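Local coordinates for lipolytic protein G-D-S-L family (Chitinophaga pinensis, PDB 4Q7Q) that is probably an esterase or lipase of the SGNH hydrolase superfamily, cleaving ester bonds in a substrate that has not been established, at residues A[5-11]-A[71-77]; A[104-108]-A[162-167]; A[125-131]-A[173-179]; A[157-162]-A[178-182]. All coordinates share one frame. Residues are numbered along the deposited sequence.

Contact 1 (A[5-11]-A[71-77]); sequences ELTWVAI and ADVYSVF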
loop_
_atom_site.group_PDB
_atom_site.type_symbol
_atom_site.label_atom_id
_atom_site.label_comp_id
_atom_site.label_asym_id
_atom_site.label_seq_id
_atom_site.Cartn_x
_atom_site.Cartn_y
_atom_site.Cartn_z
ATOM N N GLU A 5 25.735 1.535 -8.239
ATOM C CA GLU A 5 24.991 1.876 -7.029
ATOM C C GLU A 5 24.004 3.007 -7.257
ATOM O O GLU A 5 24.365 4.066 -7.773
ATOM C CB GLU A 5 25.930 2.239 -5.877
ATOM C CG GLU A 5 25.188 2.780 -4.656
ATOM C CD GLU A 5 26.112 3.134 -3.507
ATOM O OE1 GLU A 5 26.919 2.269 -3.105
ATOM O OE2 GLU A 5 26.030 4.279 -3.007
ATOM N N LEU A 6 22.752 2.767 -6.878
ATOM C CA LEU A 6 21.717 3.783 -6.964
ATOM C C LEU A 6 20.983 3.896 -5.635
ATOM O O LEU A 6 20.596 2.891 -5.035
ATOM C CB LEU A 6 20.717 3.446 -8.073
ATOM C CG LEU A 6 21.257 3.384 -9.501
ATOM C CD1 LEU A 6 20.175 2.883 -10.448
ATOM C CD2 LEU A 6 21.784 4.747 -9.938
ATOM N N THR A 7 20.797 5.128 -5.180
ATOM C CA THR A 7 20.026 5.386 -3.976
ATOM C C THR A 7 18.550 5.477 -4.350
ATOM O O THR A 7 18.168 6.251 -5.229
ATOM C CB THR A 7 20.482 6.678 -3.277
ATOM O OG1 THR A 7 21.834 6.523 -2.815
ATOM C CG2 THR A 7 19.583 6.997 -2.091
ATOM N N TRP A 8 17.735 4.670 -3.681
ATOM C CA TRP A 8 16.309 4.576 -3.957
ATOM C C TRP A 8 15.517 4.953 -2.717
ATOM O O TRP A 8 15.576 4.254 -1.707
ATOM C CB TRP A 8 15.966 3.143 -4.373
ATOM C CG TRP A 8 14.504 2.770 -4.290
ATOM C CD1 TRP A 8 13.423 3.565 -4.570
ATOM C CD2 TRP A 8 13.975 1.507 -3.878
ATOM N NE1 TRP A 8 12.258 2.861 -4.375
ATOM C CE2 TRP A 8 12.571 1.597 -3.942
ATOM C CE3 TRP A 8 14.554 0.303 -3.460
ATOM C CZ2 TRP A 8 11.737 0.532 -3.602
ATOM C CZ3 TRP A 8 13.729 -0.754 -3.128
ATOM C CH2 TRP A 8 12.334 -0.634 -3.206
ATOM N N VAL A 9 14.782 6.058 -2.803
ATOM C CA VAL A 9 13.897 6.485 -1.728
ATOM C C VAL A 9 12.506 5.911 -1.975
ATOM O O VAL A 9 11.884 6.180 -3.010
ATOM C CB VAL A 9 13.831 8.023 -1.616
ATOM C CG1 VAL A 9 12.760 8.456 -0.626
ATOM C CG2 VAL A 9 15.183 8.569 -1.205
ATOM N N ALA A 10 12.042 5.084 -1.041
ATOM C CA ALA A 10 10.725 4.477 -1.141
ATOM C C ALA A 10 9.755 5.238 -0.252
ATOM O O ALA A 10 9.797 5.115 0.967
ATOM C CB ALA A 10 10.784 3.007 -0.733
ATOM N N ILE A 11 8.892 6.037 -0.871
ATOM C CA ILE A 11 7.904 6.819 -0.143
ATOM C C ILE A 11 6.640 5.982 -0.047
ATOM O O ILE A 11 6.198 5.389 -1.038
ATOM C CB ILE A 11 7.612 8.154 -0.865
ATOM C CG1 ILE A 11 8.888 8.995 -0.911
ATOM C CG2 ILE A 11 6.467 8.929 -0.188
ATOM C CD1 ILE A 11 8.781 10.228 -1.756
ATOM N N ALA A 71 18.203 11.653 -4.263
ATOM C CA ALA A 71 18.409 10.248 -4.592
ATOM C C ALA A 71 18.215 10.031 -6.083
ATOM O O ALA A 71 17.747 10.924 -6.793
ATOM C CB ALA A 71 17.449 9.366 -3.804
ATOM N N ASP A 72 18.553 8.832 -6.546
ATOM C CA ASP A 72 18.580 8.541 -7.972
ATOM C C ASP A 72 17.216 8.110 -8.490
ATOM O O ASP A 72 16.884 8.338 -9.655
ATOM C CB ASP A 72 19.609 7.449 -8.270
ATOM C CG ASP A 72 21.007 7.836 -7.843
ATOM O OD1 ASP A 72 21.546 8.799 -8.421
ATOM O OD2 ASP A 72 21.567 7.182 -6.934
ATOM N N VAL A 73 16.434 7.468 -7.626
ATOM C CA VAL A 73 15.098 7.025 -7.993
ATOM C C VAL A 73 14.191 7.115 -6.781
ATOM O O VAL A 73 14.613 6.845 -5.657
ATOM C CB VAL A 73 15.102 5.580 -8.572
ATOM C CG1 VAL A 73 15.794 4.614 -7.629
ATOM C CG2 VAL A 73 13.693 5.098 -8.891
ATOM N N TYR A 74 12.949 7.522 -7.018
ATOM C CA TYR A 74 11.936 7.587 -5.981
ATOM C C TYR A 74 10.748 6.738 -6.400
ATOM O O TYR A 74 10.308 6.804 -7.552
ATOM C CB TYR A 74 11.467 9.029 -5.779
ATOM C CG TYR A 74 12.546 9.995 -5.332
ATOM C CD1 TYR A 74 13.505 10.472 -6.229
ATOM C CD2 TYR A 74 12.597 10.454 -4.019
ATOM C CE1 TYR A 74 14.485 11.364 -5.827
ATOM C CE2 TYR A 74 13.583 11.350 -3.605
ATOM C CZ TYR A 74 14.523 11.803 -4.517
ATOM O OH TYR A 74 15.510 12.693 -4.138
ATOM N N SER A 75 10.235 5.929 -5.479
ATOM C CA SER A 75 8.937 5.301 -5.695
ATOM C C SER A 75 7.926 5.902 -4.731
ATOM O O SER A 75 8.275 6.332 -3.623
ATOM C CB SER A 75 8.997 3.773 -5.557
ATOM O OG SER A 75 9.459 3.373 -4.281
ATOM N N VAL A 76 6.674 5.968 -5.170
ATOM C CA VAL A 76 5.601 6.489 -4.337
ATOM C C VAL A 76 4.479 5.466 -4.296
ATOM O O VAL A 76 3.907 5.120 -5.330
ATOM C CB VAL A 76 5.065 7.831 -4.876
ATOM C CG1 VAL A 76 3.966 8.388 -3.968
ATOM C CG2 VAL A 76 6.208 8.835 -5.012
ATOM N N PHE A 77 4.173 4.988 -3.096
ATOM C CA PHE A 77 3.225 3.895 -2.904
ATOM C C PHE A 77 2.239 4.347 -1.826
ATOM O O PHE A 77 2.420 4.064 -0.637
ATOM C CB PHE A 77 4.017 2.660 -2.455
ATOM C CG PHE A 77 3.230 1.369 -2.403
ATOM C CD1 PHE A 77 1.864 1.314 -2.662
ATOM C CD2 PHE A 77 3.886 0.191 -2.068
ATOM C CE1 PHE A 77 1.177 0.105 -2.585
ATOM C CE2 PHE A 77 3.208 -1.019 -2.009
ATOM C CZ PHE A 77 1.850 -1.058 -2.257
HETATM O O HOH W 1 7.542 3.134 -2.438
#
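Two side-chain hydrogen bonds reinforce this pair of parallel strands in the central sheet of an SGNH-type α/β fold: Trp8 NE1 donates to Ser75 OG (2.8 Å), and Thr7 N donates to Asp72 OD2 (2.8 Å). Thr7 O receives both Asp72 N (2.9 Å) and Val73 N (3.2 Å), so the residues entering strand 73-77 are fixed where pairing begins. The regular parallel pattern follows: Val9 N to Val73 O (3.0 Å), Ser75 N to Val9 O (3.0 Å), Ile11 N to Ser75 O (2.8 Å) and Phe77 N to Ile11 O (2.9 Å). On one face, Trp8 CB packs on Val73 CG1 (3.6 Å), and the indole also meets Phe255 edge-to-face. On the other, Val9, Tyr74, Ile11 and Val76 form an apolar surface, with Val9 CB 3.6 Å from Tyr74 CD2; helix 104-118 covers Tyr74 and Val76. At the C-terminal end, water 1 joins the two strands, donating to Ile11 O (3.0 Å) and hydrogen-bonded to Ser75 OG (2.7 Å).

Contact 2 (A[104-108]-A[162-167]); sequences VYGSF and NAVLTI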
loop_
_atom_site.group_PDB
_atom_site.type_symbol
_atom_site.label_atom_id
_atom_site.label_comp_id
_atom_site.label_asym_id
_atom_site.label_seq_id
_atom_site.Cartn_x
_atom_site.Cartn_y
_atom_site.Cartn_z
ATOM N N VAL A 104 -6.404 13.699 -3.582
ATOM C CA VAL A 104 -5.308 12.780 -3.861
ATOM C C VAL A 104 -4.457 13.275 -5.032
ATOM O O VAL A 104 -3.227 13.319 -4.942
ATOM C CB VAL A 104 -5.821 11.350 -4.115
ATOM C CG1 VAL A 104 -4.668 10.432 -4.450
ATOM C CG2 VAL A 104 -6.566 10.850 -2.887
ATOM N N TYR A 105 -5.103 13.667 -6.124
ATOM C CA TYR A 105 -4.379 14.250 -7.246
ATOM C C TYR A 105 -3.529 15.453 -6.802
ATOM O O TYR A 105 -2.382 15.603 -7.234
ATOM C CB TYR A 105 -5.358 14.703 -8.323
ATOM C CG TYR A 105 -5.808 13.656 -9.329
ATOM C CD1 TYR A 105 -5.017 13.333 -10.420
ATOM C CD2 TYR A 105 -7.053 13.044 -9.219
ATOM C CE1 TYR A 105 -5.440 12.416 -11.366
ATOM C CE2 TYR A 105 -7.489 12.125 -10.166
ATOM C CZ TYR A 105 -6.675 11.817 -11.241
ATOM O OH TYR A 105 -7.078 10.903 -12.198
ATOM N N GLY A 106 -4.091 16.307 -5.943
ATOM C CA GLY A 106 -3.358 17.439 -5.393
ATOM C C GLY A 106 -2.134 17.021 -4.588
ATOM O O GLY A 106 -1.056 17.605 -4.725
ATOM N N SER A 107 -2.296 15.998 -3.752
ATOM C CA SER A 107 -1.189 15.496 -2.936
ATOM C C SER A 107 -0.070 14.968 -3.812
ATOM O O SER A 107 1.107 15.161 -3.512
ATOM C CB SER A 107 -1.658 14.377 -2.004
ATOM O OG SER A 107 -2.606 14.861 -1.073
ATOM N N PHE A 108 -0.432 14.281 -4.890
ATOM C CA PHE A 108 0.591 13.748 -5.779
ATOM C C PHE A 108 1.330 14.863 -6.503
ATOM O O PHE A 108 2.530 14.740 -6.758
ATOM C CB PHE A 108 0.022 12.710 -6.744
ATOM C CG PHE A 108 -0.018 11.322 -6.168
ATOM C CD1 PHE A 108 -0.937 10.996 -5.187
ATOM C CD2 PHE A 108 0.867 10.347 -6.605
ATOM C CE1 PHE A 108 -0.976 9.712 -4.644
ATOM C CE2 PHE A 108 0.838 9.066 -6.073
ATOM C CZ PHE A 108 -0.089 8.743 -5.090
ATOM N N ASN A 162 -6.843 4.240 -10.227
ATOM C CA ASN A 162 -7.006 4.875 -11.528
ATOM C C ASN A 162 -6.409 6.280 -11.560
ATOM O O ASN A 162 -5.833 6.695 -12.572
ATOM C CB ASN A 162 -8.477 4.874 -11.961
ATOM C CG ASN A 162 -8.985 3.475 -12.314
ATOM O OD1 ASN A 162 -8.197 2.554 -12.539
ATOM N ND2 ASN A 162 -10.301 3.319 -12.383
ATOM N N ALA A 163 -6.532 7.007 -10.454
ATOM C CA ALA A 163 -5.891 8.318 -10.352
ATOM C C ALA A 163 -4.370 8.206 -10.510
ATOM O O ALA A 163 -3.752 8.979 -11.246
ATOM C CB ALA A 163 -6.246 8.987 -9.038
ATOM N N VAL A 164 -3.768 7.242 -9.821
ATOM C CA VAL A 164 -2.329 7.025 -9.929
ATOM C C VAL A 164 -1.948 6.679 -11.373
ATOM O O VAL A 164 -0.988 7.216 -11.920
ATOM C CB VAL A 164 -1.857 5.917 -8.962
ATOM C CG1 VAL A 164 -0.395 5.572 -9.222
ATOM C CG2 VAL A 164 -2.086 6.350 -7.497
ATOM N N LEU A 165 -2.722 5.796 -11.995
ATOM C CA LEU A 165 -2.486 5.441 -13.392
ATOM C C LEU A 165 -2.591 6.663 -14.299
ATOM O O LEU A 165 -1.785 6.844 -15.209
ATOM C CB LEU A 165 -3.457 4.358 -13.847
ATOM C CG LEU A 165 -3.224 2.957 -13.273
ATOM C CD1 LEU A 165 -4.465 2.112 -13.486
ATOM C CD2 LEU A 165 -2.013 2.299 -13.922
ATOM N N THR A 166 -3.589 7.502 -14.048
ATOM C CA THR A 166 -3.784 8.715 -14.841
ATOM C C THR A 166 -2.609 9.682 -14.710
ATOM O O THR A 166 -2.154 10.235 -15.704
ATOM C CB THR A 166 -5.105 9.417 -14.464
ATOM O OG1 THR A 166 -6.199 8.527 -14.715
ATOM C CG2 THR A 166 -5.304 10.682 -15.281
ATOM N N ILE A 167 -2.110 9.874 -13.491
ATOM C CA ILE A 167 -0.953 10.741 -13.268
ATOM C C ILE A 167 0.277 10.187 -13.970
ATOM O O ILE A 167 1.049 10.936 -14.574
ATOM C CB ILE A 167 -0.650 10.908 -11.760
ATOM C CG1 ILE A 167 -1.803 11.634 -11.064
ATOM C CG2 ILE A 167 0.640 11.682 -11.543
ATOM C CD1 ILE A 167 -1.748 11.550 -9.564
#
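Successive β-α-β crossovers of an α/β sheet often place their helices side by side on one face, and helices 104-118 and 157-171 illustrate the rule. The first connects strand 73-77 to strand 123-127, and the second connects strand 123-127 to strand 175-176. Their short segments here run in broadly the same direction, crossing at -42° with axes 10.5 Å apart, a spacing bridged by two aromatic side chains of the first helix.

Apolar packing carries most of the contact. Phe108 CB lies 3.5 Å from Ile167 CD1 and Phe108 CZ lies 3.9 Å from Val164 CG2, while Tyr105 CD1 approaches Ile167 CG1 at 3.7 Å. Ile167 thus meets both aromatic residues, one helical turn apart. Beneath this layer, Phe108 touches Val76 and Val164 touches Leu126, which ties the helix pair to the sheet.

A CH-π interaction adds to the packing: Ala163 CB sits over one face of the Tyr105 ring, 4.0 Å from its centroid. The small alanine lets the ring lie close against the second helix.

Polar bonding is local to the helices rather than shared between them. Thr166 OG1 donates to Asn162 O (2.8 Å) one turn earlier, and across this pair of segments the Tyr105 hydroxyl meets carbon: Tyr105 OH is 3.4 Å from both Ala163 CA and Thr166 CB.

Contact 3 (A[125-131]-A[173-179]); sequences VLITPMQ and IPVVDLY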
loop_
_atom_site.group_PDB
_atom_site.type_symbol
_atom_site.label_atom_id
_atom_site.label_comp_id
_atom_site.label_asym_id
_atom_site.label_seq_id
_atom_site.Cartn_x
_atom_site.Cartn_y
_atom_site.Cartn_z
ATOM N N VAL A 125 8.807 6.315 -9.944
ATOM C CA VAL A 125 7.863 5.235 -10.193
ATOM C C VAL A 125 6.702 5.371 -9.214
ATOM O O VAL A 125 6.915 5.591 -8.025
ATOM C CB VAL A 125 8.546 3.860 -10.000
ATOM C CG1 VAL A 125 7.536 2.728 -10.093
ATOM C CG2 VAL A 125 9.656 3.667 -11.016
ATOM N N LEU A 126 5.474 5.267 -9.719
ATOM C CA LEU A 126 4.299 5.255 -8.855
ATOM C C LEU A 126 3.778 3.829 -8.728
ATOM O O LEU A 126 3.891 3.033 -9.659
ATOM C CB LEU A 126 3.200 6.162 -9.413
ATOM C CG LEU A 126 3.617 7.576 -9.825
ATOM C CD1 LEU A 126 2.411 8.342 -10.342
ATOM C CD2 LEU A 126 4.297 8.320 -8.677
ATOM N N ILE A 127 3.215 3.513 -7.569
ATOM C CA ILE A 127 2.661 2.188 -7.317
ATOM C C ILE A 127 1.208 2.326 -6.886
ATOM O O ILE A 127 0.922 3.026 -5.919
ATOM C CB ILE A 127 3.449 1.467 -6.212
ATOM C CG1 ILE A 127 4.945 1.464 -6.546
ATOM C CG2 ILE A 127 2.909 0.062 -5.984
ATOM C CD1 ILE A 127 5.781 0.712 -5.548
ATOM N N THR A 128 0.285 1.684 -7.600
ATOM C CA THR A 128 -1.126 1.759 -7.208
ATOM C C THR A 128 -1.393 0.997 -5.917
ATOM O O THR A 128 -0.684 0.044 -5.598
ATOM C CB THR A 128 -2.077 1.188 -8.278
ATOM O OG1 THR A 128 -1.881 -0.226 -8.379
ATOM C CG2 THR A 128 -1.846 1.847 -9.631
ATOM N N PRO A 129 -2.422 1.410 -5.170
ATOM C CA PRO A 129 -2.758 0.604 -3.997
ATOM C C PRO A 129 -3.121 -0.824 -4.383
ATOM O O PRO A 129 -3.699 -1.078 -5.442
ATOM C CB PRO A 129 -3.987 1.315 -3.422
ATOM C CG PRO A 129 -3.863 2.720 -3.878
ATOM C CD PRO A 129 -3.213 2.651 -5.242
HETATM N N MSE A 130 -2.754 -1.758 -3.520
HETATM C CA MSE A 130 -3.193 -3.132 -3.668
HETATM C C MSE A 130 -4.634 -3.238 -3.193
HETATM O O MSE A 130 -5.075 -2.471 -2.341
HETATM C CB MSE A 130 -2.301 -4.046 -2.829
HETATM C CG MSE A 130 -2.525 -5.527 -3.085
HETATM SE SE MSE A 130 -1.158 -6.693 -2.303
HETATM C CE MSE A 130 -1.808 -6.682 -0.467
ATOM N N GLN A 131 -5.376 -4.197 -3.732
ATOM C CA GLN A 131 -6.673 -4.504 -3.150
ATOM C C GLN A 131 -6.483 -4.945 -1.703
ATOM O O GLN A 131 -5.389 -5.356 -1.287
ATOM C CB GLN A 131 -7.411 -5.552 -3.978
ATOM C CG GLN A 131 -7.761 -5.022 -5.356
ATOM C CD GLN A 131 -8.607 -5.968 -6.172
ATOM O OE1 GLN A 131 -9.661 -6.431 -5.724
ATOM N NE2 GLN A 131 -8.164 -6.245 -7.389
ATOM N N ILE A 173 5.337 8.721 -16.466
ATOM C CA ILE A 173 6.014 8.076 -15.353
ATOM C C ILE A 173 5.481 6.656 -15.235
ATOM O O ILE A 173 4.273 6.449 -15.229
ATOM C CB ILE A 173 5.727 8.827 -14.031
ATOM C CG1 ILE A 173 6.484 10.157 -14.006
ATOM C CG2 ILE A 173 6.089 7.974 -12.826
ATOM C CD1 ILE A 173 7.969 10.007 -14.192
ATOM N N PRO A 174 6.380 5.666 -15.150
ATOM C CA PRO A 174 5.909 4.280 -15.044
ATOM C C PRO A 174 5.105 4.035 -13.769
ATOM O O PRO A 174 5.391 4.621 -12.720
ATOM C CB PRO A 174 7.204 3.470 -14.992
ATOM C CG PRO A 174 8.273 4.383 -15.503
ATOM C CD PRO A 174 7.847 5.760 -15.130
ATOM N N VAL A 175 4.108 3.165 -13.875
ATOM C CA VAL A 175 3.264 2.809 -12.748
ATOM C C VAL A 175 3.243 1.294 -12.561
ATOM O O VAL A 175 3.002 0.542 -13.507
ATOM C CB VAL A 175 1.817 3.306 -12.949
ATOM C CG1 VAL A 175 0.945 2.875 -11.787
ATOM C CG2 VAL A 175 1.787 4.815 -13.109
ATOM N N VAL A 176 3.539 0.843 -11.349
ATOM C CA VAL A 176 3.330 -0.549 -10.986
ATOM C C VAL A 176 1.874 -0.684 -10.576
ATOM O O VAL A 176 1.463 -0.145 -9.549
ATOM C CB VAL A 176 4.230 -0.962 -9.815
ATOM C CG1 VAL A 176 3.930 -2.400 -9.395
ATOM C CG2 VAL A 176 5.692 -0.798 -10.195
ATOM N N ASP A 177 1.090 -1.394 -11.380
ATOM C CA ASP A 177 -0.344 -1.512 -11.110
ATOM C C ASP A 177 -0.627 -2.745 -10.262
ATOM O O ASP A 177 -0.931 -3.816 -10.790
ATOM C CB ASP A 177 -1.148 -1.571 -12.410
ATOM C CG ASP A 177 -2.639 -1.341 -12.196
ATOM O OD1 ASP A 177 -3.089 -1.339 -11.036
ATOM O OD2 ASP A 177 -3.364 -1.160 -13.202
ATOM N N LEU A 178 -0.530 -2.597 -8.947
ATOM C CA LEU A 178 -0.879 -3.701 -8.057
ATOM C C LEU A 178 -2.384 -3.962 -8.026
ATOM O O LEU A 178 -2.812 -5.104 -7.880
ATOM C CB LEU A 178 -0.381 -3.453 -6.633
ATOM C CG LEU A 178 1.122 -3.216 -6.481
ATOM C CD1 LEU A 178 1.435 -2.963 -5.027
ATOM C CD2 LEU A 178 1.911 -4.406 -7.027
ATOM N N TYR A 179 -3.180 -2.904 -8.151
ATOM C CA TYR A 179 -4.627 -3.047 -8.048
ATOM C C TYR A 179 -5.143 -4.053 -9.073
ATOM O O TYR A 179 -5.960 -4.918 -8.753
ATOM C CB TYR A 179 -5.361 -1.707 -8.216
ATOM C CG TYR A 179 -6.808 -1.865 -7.831
ATOM C CD1 TYR A 179 -7.720 -2.410 -8.725
ATOM C CD2 TYR A 179 -7.253 -1.540 -6.556
ATOM C CE1 TYR A 179 -9.024 -2.620 -8.380
ATOM C CE2 TYR A 179 -8.585 -1.736 -6.200
ATOM C CZ TYR A 179 -9.459 -2.276 -7.124
ATOM O OH TYR A 179 -10.771 -2.501 -6.800
HETATM O O HOH W 2 -4.539 -5.923 -5.892
HETATM O O HOH W 3 -11.163 -4.492 -4.546
#
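From Ile173, whose CG2 packs 3.9 Å from Leu126 CG, the chain enters the edge strand of the parallel sheet. Pro174 O accepts Leu126 N (3.1 Å). Val175 and Val176 pair with Leu126 and Ile127: Val176 N donates to Leu126 O (2.8 Å), and Val176 O receives Thr128 N (2.9 Å). Asp177 turns its carboxylate to His180. Leu178 then presses CD1 against Ile127 CG2 (3.5 Å) and CB toward CB of Met130 (4.3 Å), a selenomethionine whose side chain lies near, without touching, a possible Ser14-His238-Asp235 triad. Water 2 links Leu178 O (2.8 Å) to Gln131 N (2.9 Å). At Tyr179 the backbone bonds to side chains instead, with Tyr179 N donating to Thr128 OG1 (3.0 Å) and Tyr179 O accepting Gln131 NE2 (2.9 Å). Gln131 CG lies over the Tyr179 ring, 3.6 Å from its centroid, in a CH-π contact. Side chains and water therefore take over where strand pairing ends, keeping the two segments together beyond the sheet.

Contact 4 (A[157-162]-A[178-182]); sequences LEEFAN and LYHHP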
loop_
_atom_site.group_PDB
_atom_site.type_symbol
_atom_site.label_atom_id
_atom_site.label_comp_id
_atom_site.label_asym_id
_atom_site.label_seq_id
_atom_site.Cartn_x
_atom_site.Cartn_y
_atom_site.Cartn_z
ATOM N N LEU A 157 -11.784 1.857 -4.008
ATOM C CA LEU A 157 -10.330 1.903 -3.969
ATOM C C LEU A 157 -9.794 1.940 -5.396
ATOM O O LEU A 157 -8.755 2.562 -5.670
ATOM C CB LEU A 157 -9.766 0.704 -3.199
ATOM C CG LEU A 157 -8.246 0.651 -3.022
ATOM C CD1 LEU A 157 -7.706 1.910 -2.333
ATOM C CD2 LEU A 157 -7.887 -0.591 -2.228
ATOM N N GLU A 158 -10.522 1.311 -6.315
ATOM C CA GLU A 158 -10.113 1.322 -7.709
ATOM C C GLU A 158 -9.972 2.742 -8.263
ATOM O O GLU A 158 -9.106 2.995 -9.102
ATOM C CB GLU A 158 -11.069 0.504 -8.576
ATOM C CG GLU A 158 -10.574 0.393 -10.001
ATOM C CD GLU A 158 -11.479 -0.418 -10.900
ATOM O OE1 GLU A 158 -12.659 -0.626 -10.547
ATOM O OE2 GLU A 158 -11.001 -0.853 -11.967
ATOM N N GLU A 159 -10.812 3.667 -7.798
ATOM C CA GLU A 159 -10.693 5.057 -8.241
ATOM C C GLU A 159 -9.337 5.649 -7.887
ATOM O O GLU A 159 -8.793 6.472 -8.629
ATOM C CB GLU A 159 -11.771 5.922 -7.617
ATOM C CG GLU A 159 -13.147 5.647 -8.134
ATOM C CD GLU A 159 -14.164 6.513 -7.438
ATOM O OE1 GLU A 159 -14.104 7.749 -7.606
ATOM O OE2 GLU A 159 -15.000 5.961 -6.705
ATOM N N PHE A 160 -8.808 5.239 -6.740
ATOM C CA PHE A 160 -7.492 5.690 -6.292
ATOM C C PHE A 160 -6.398 5.105 -7.181
ATOM O O PHE A 160 -5.468 5.806 -7.579
ATOM C CB PHE A 160 -7.286 5.340 -4.811
ATOM C CG PHE A 160 -8.149 6.144 -3.886
ATOM C CD1 PHE A 160 -9.515 5.896 -3.797
ATOM C CD2 PHE A 160 -7.611 7.170 -3.120
ATOM C CE1 PHE A 160 -10.322 6.653 -2.958
ATOM C CE2 PHE A 160 -8.411 7.927 -2.285
ATOM C CZ PHE A 160 -9.764 7.667 -2.200
ATOM N N ALA A 161 -6.508 3.822 -7.499
ATOM C CA ALA A 161 -5.573 3.209 -8.432
ATOM C C ALA A 161 -5.635 3.911 -9.785
ATOM O O ALA A 161 -4.605 4.169 -10.410
ATOM C CB ALA A 161 -5.870 1.734 -8.585
ATOM N N ASN A 162 -6.843 4.240 -10.227
ATOM C CA ASN A 162 -7.006 4.875 -11.528
ATOM C C ASN A 162 -6.409 6.280 -11.560
ATOM O O ASN A 162 -5.833 6.695 -12.572
ATOM C CB ASN A 162 -8.477 4.874 -11.961
ATOM C CG ASN A 162 -8.985 3.475 -12.314
ATOM O OD1 ASN A 162 -8.197 2.554 -12.539
ATOM N ND2 ASN A 162 -10.301 3.319 -12.383
ATOM N N LEU A 178 -0.530 -2.597 -8.947
ATOM C CA LEU A 178 -0.879 -3.701 -8.057
ATOM C C LEU A 178 -2.384 -3.962 -8.026
ATOM O O LEU A 178 -2.812 -5.104 -7.880
ATOM C CB LEU A 178 -0.381 -3.453 -6.633
ATOM C CG LEU A 178 1.122 -3.216 -6.481
ATOM C CD1 LEU A 178 1.435 -2.963 -5.027
ATOM C CD2 LEU A 178 1.911 -4.406 -7.027
ATOM N N TYR A 179 -3.180 -2.904 -8.151
ATOM C CA TYR A 179 -4.627 -3.047 -8.048
ATOM C C TYR A 179 -5.143 -4.053 -9.073
ATOM O O TYR A 179 -5.960 -4.918 -8.753
ATOM C CB TYR A 179 -5.361 -1.707 -8.216
ATOM C CG TYR A 179 -6.808 -1.865 -7.831
ATOM C CD1 TYR A 179 -7.720 -2.410 -8.725
ATOM C CD2 TYR A 179 -7.253 -1.540 -6.556
ATOM C CE1 TYR A 179 -9.024 -2.620 -8.380
ATOM C CE2 TYR A 179 -8.585 -1.736 -6.200
ATOM C CZ TYR A 179 -9.459 -2.276 -7.124
ATOM O OH TYR A 179 -10.771 -2.501 -6.800
ATOM N N HIS A 180 -4.654 -3.945 -10.304
ATOM C CA HIS A 180 -5.114 -4.827 -11.371
ATOM C C HIS A 180 -4.188 -6.009 -11.640
ATOM O O HIS A 180 -4.342 -6.708 -12.640
ATOM C CB HIS A 180 -5.368 -4.030 -12.655
ATOM C CG HIS A 180 -6.382 -2.936 -12.494
ATOM N ND1 HIS A 180 -6.033 -1.609 -12.368
ATOM C CD2 HIS A 180 -7.733 -2.977 -12.437
ATOM C CE1 HIS A 180 -7.126 -0.877 -12.240
ATOM N NE2 HIS A 180 -8.172 -1.682 -12.278
ATOM N N HIS A 181 -3.236 -6.240 -10.743
ATOM C CA HIS A 181 -2.336 -7.377 -10.873
ATOM C C HIS A 181 -3.132 -8.682 -10.807
ATOM O O HIS A 181 -3.884 -8.899 -9.866
ATOM C CB HIS A 181 -1.285 -7.331 -9.762
ATOM C CG HIS A 181 -0.119 -8.241 -9.990
ATOM N ND1 HIS A 181 -0.243 -9.611 -10.053
ATOM C CD2 HIS A 181 1.197 -7.972 -10.163
ATOM C CE1 HIS A 181 0.947 -10.148 -10.267
ATOM N NE2 HIS A 181 1.836 -9.177 -10.334
ATOM N N PRO A 182 -2.974 -9.552 -11.815
ATOM C CA PRO A 182 -3.806 -10.762 -11.870
ATOM C C PRO A 182 -3.637 -11.710 -10.673
ATOM O O PRO A 182 -4.519 -12.539 -10.429
ATOM C CB PRO A 182 -3.370 -11.439 -13.178
ATOM C CG PRO A 182 -2.033 -10.846 -13.496
ATOM C CD PRO A 182 -2.061 -9.449 -12.964
HETATM O O HOH W 4 -12.243 -0.978 -5.354
#
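A histidine held by two carboxylates distinguishes this contact: His180 NE2 donates an almost straight hydrogen bond to Glu158 OE2 (3.0 Å, 177°), while its ND1 is hydrogen-bonded to Asp177. The arrangement links a turn to a helix. His180 belongs to a type I β turn from Leu178 to His181, closed by His181 N to Leu178 O (3.1 Å), which places Tyr179 and His180 at the two central positions. Both reach helix 157-171. The Tyr179 ring lies against the N-terminal part of the helix, with Glu158 CA over one face, 3.9 Å from the centroid, in a CH-π contact; Tyr179 CB meets Ala161 CB at 3.5 Å, and Leu157 CG lies 4.0 Å from Tyr179 CE2. Water 4 hydrogen-bonds to Tyr179 OH (2.6 Å) and accepts from Glu158 N (3.0 Å). The turn follows strand 175-176 and so folds back on the start of the helix preceding that strand, while Leu178 and His181 touch helix 241-257 and Leu157 touches Trp83 of helix 80-85.

Overall arrangement
Together the contacts show how chemistry follows position in a layered α/β fold. Contacts 1 and 2 are buried, contacts 3 and 4 only partly so. Contacts 1 and 3 belong to one parallel sheet, joined where strand 73-77 pairs with strand 123-127, but contact 1 lies inside the sheet and contact 3 at its edge, where regular pairing is brief. Contact 2 is almost wholly apolar and rests on that sheet through Val76-Phe108 and Leu126-Val164. Contact 4 uses the same helix 157-171 at its start, yet combines packing of a tyrosine ring with a histidine-carboxylate bond and a water, and shares Leu178 and Tyr179 with contact 3.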